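Local coordinates for protein putative ATPase, AAA family (Prochlorococcus marinus subsp. pastoris str. CCMP1986, PDB 3CTD) that is probably a DNA-dependent ATPase of the RarA/MGS1/WRNIP1 subfamily acting in the response to stalled replication, represented here by its C-terminal part, at residues I91-V94 and Q95-D99. The protein carries 1 engineered substitution. Sequence-based numbering, arbitrary orientation.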
ATOM      1  N   ILE B  91      -2.604  -8.885  -0.118  1.00 25.95           N
ATOM      2  CA  ILE B  91      -2.568  -8.782  -1.576  1.00 29.91           C
ATOM      3  C   ILE B  91      -1.727  -7.578  -1.999  1.00 28.91           C
ATOM      4  O   ILE B  91      -1.051  -7.652  -2.993  1.00 27.86           O
ATOM      5  CB  ILE B  91      -3.980  -8.799  -2.262  1.00 31.62           C
ATOM      6  CG1 ILE B  91      -3.863  -8.903  -3.771  1.00 29.00           C
ATOM      7  CG2 ILE B  91      -4.792  -7.557  -1.945  1.00 34.12           C
ATOM      8  CD1 ILE B  91      -3.653 -10.296  -4.226  1.00 35.47           C
ATOM      9  N   VAL B  92      -1.738  -6.496  -1.223  1.00 28.37           N
ATOM     10  CA  VAL B  92      -0.918  -5.342  -1.570  1.00 33.04           C
ATOM     11  C   VAL B  92       0.563  -5.682  -1.433  1.00 32.70           C
ATOM     12  O   VAL B  92       1.350  -5.315  -2.275  1.00 35.90           O
ATOM     13  CB  VAL B  92      -1.246  -4.116  -0.668  1.00 38.42           C
ATOM     14  CG1 VAL B  92      -0.311  -2.907  -0.992  1.00 33.51           C
ATOM     15  CG2 VAL B  92      -2.757  -3.745  -0.734  1.00 37.75           C
ATOM     16  N   VAL B  93       0.943  -6.396  -0.373  1.00 33.17           N
ATOM     17  CA  VAL B  93       2.352  -6.677  -0.120  1.00 30.22           C
ATOM     18  C   VAL B  93       2.897  -7.623  -1.207  1.00 31.81           C
ATOM     19  O   VAL B  93       3.980  -7.402  -1.772  1.00 34.01           O
ATOM     20  CB  VAL B  93       2.560  -7.292   1.312  1.00 32.53           C
ATOM     21  CG1 VAL B  93       3.979  -7.917   1.491  1.00 27.27           C
ATOM     22  CG2 VAL B  93       2.257  -6.256   2.414  1.00 27.25           C
ATOM     23  N   VAL B  94       2.171  -8.694  -1.471  1.00 27.93           N
ATOM     24  CA  VAL B  94       2.599  -9.668  -2.457  1.00 30.00           C
ATOM     25  C   VAL B  94       2.667  -9.050  -3.851  1.00 34.80           C
ATOM     26  O   VAL B  94       3.562  -9.368  -4.609  1.00 32.42           O
ATOM     27  CB  VAL B  94       1.613 -10.841  -2.542  1.00 28.55           C
ATOM     28  CG1 VAL B  94       1.946 -11.662  -3.737  1.00 23.62           C
ATOM     29  CG2 VAL B  94       1.656 -11.655  -1.263  1.00 25.26           C
ATOM     30  N   GLN B  95       1.711  -8.174  -4.184  1.00 35.18           N
ATOM     31  CA  GLN B  95       1.701  -7.533  -5.485  1.00 35.75           C
ATOM     32  C   GLN B  95       2.933  -6.664  -5.626  1.00 33.89           C
ATOM     33  O   GLN B  95       3.578  -6.601  -6.661  1.00 36.00           O
ATOM     34  CB  GLN B  95       0.422  -6.718  -5.715  1.00 38.14           C
ATOM     35  CG  GLN B  95       0.474  -5.860  -6.967  1.00 42.15           C
ATOM     36  CD  GLN B  95       0.609  -6.705  -8.206  1.00 52.71           C
ATOM     37  OE1 GLN B  95      -0.101  -7.728  -8.373  1.00 57.76           O
ATOM     38  NE2 GLN B  95       1.518  -6.302  -9.103  1.00 52.84           N
ATOM     39  N   SER B  96       3.281  -6.028  -4.539  1.00 27.46           N
ATOM     40  CA  SER B  96       4.450  -5.200  -4.497  1.00 28.20           C
ATOM     41  C   SER B  96       5.789  -5.993  -4.545  1.00 32.54           C
ATOM     42  O   SER B  96       6.756  -5.526  -5.123  1.00 35.36           O
ATOM     43  CB  SER B  96       4.335  -4.369  -3.217  1.00 30.55           C
ATOM     44  OG  SER B  96       5.480  -3.607  -2.992  1.00 32.96           O
ATOM     45  N   CYS B  97       5.840  -7.180  -3.927  1.00 30.54           N
ATOM     46  CA  CYS B  97       6.906  -8.150  -4.142  1.00 33.24           C
ATOM     47  C   CYS B  97       7.028  -8.525  -5.624  1.00 35.97           C
ATOM     48  O   CYS B  97       8.133  -8.470  -6.185  1.00 34.90           O
ATOM     49  CB  CYS B  97       6.655  -9.390  -3.287  1.00 31.81           C
ATOM     50  SG  CYS B  97       6.918  -9.056  -1.517  1.00 33.70           S
ATOM     51  N   CYS B  98       5.899  -8.855  -6.256  1.00 33.09           N
ATOM     52  CA  CYS B  98       5.852  -9.137  -7.692  1.00 36.23           C
ATOM     53  C   CYS B  98       6.413  -7.941  -8.510  1.00 36.53           C
ATOM     54  O   CYS B  98       7.338  -8.099  -9.316  1.00 32.60           O
ATOM     55  CB  CYS B  98       4.430  -9.561  -8.108  1.00 38.45           C
ATOM     56  SG  CYS B  98       4.203  -9.960  -9.882  1.00 46.76           S
ATOM     57  N   ASP B  99       5.920  -6.736  -8.262  1.00 36.28           N
ATOM     58  CA  ASP B  99       6.508  -5.581  -8.936  1.00 38.35           C
ATOM     59  C   ASP B  99       7.995  -5.401  -8.633  1.00 39.62           C
ATOM     60  O   ASP B  99       8.779  -4.964  -9.499  1.00 42.07           O
ATOM     61  CB  ASP B  99       5.777  -4.285  -8.599  1.00 36.73           C
ATOM     62  CG  ASP B  99       4.397  -4.282  -9.087  1.00 38.35           C
ATOM     63  OD1 ASP B  99       4.075  -5.069  -9.979  1.00 40.16           O
ATOM     64  OD2 ASP B  99       3.598  -3.509  -8.564  1.00 46.72           O
TER
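Four successive i to i+4 hydrogen bonds join Ile91-Val94 to Gln95-Cys98 as regular alpha-helix within helix 90-104, from Gln95 N to Ile91 O (3.1 Å) through to the straighter Cys98 N to Val94 O (2.9 Å, N-H...O angle 168°). On the side chains, the one apolar approach across the join lies a single turn apart: Val93 CG1 stands 4.4 Å from Cys97 SG. Cys97 carries its sulfur beside its own backbone N (chi1 -71°), which directs SG back over the preceding turn, 3.4 Å from Val93 O. Val93 and Cys97 also pack on helix 110-121, Ile91, Gln95 and Cys98 on helix 68-83, and Val94 reaches both. Gln95 extends CG anti to its nitrogen and then bends at chi2, swinging the amide forward so that NE2 reaches Asp99 OD1 at 3.0 Å; the 123° angle marks this bond as weak. Ser96 OG is hydrogen-bonded to Gln95 OE1 of the third subunit. The chemistry is thus that of a mainly apolar element of the post-AAA C-terminal region, packed between helices 68-83 and 110-121 of its own chain and against two neighbouring subunits, with the Ser96 hydroxyl adding a polar link to one of them.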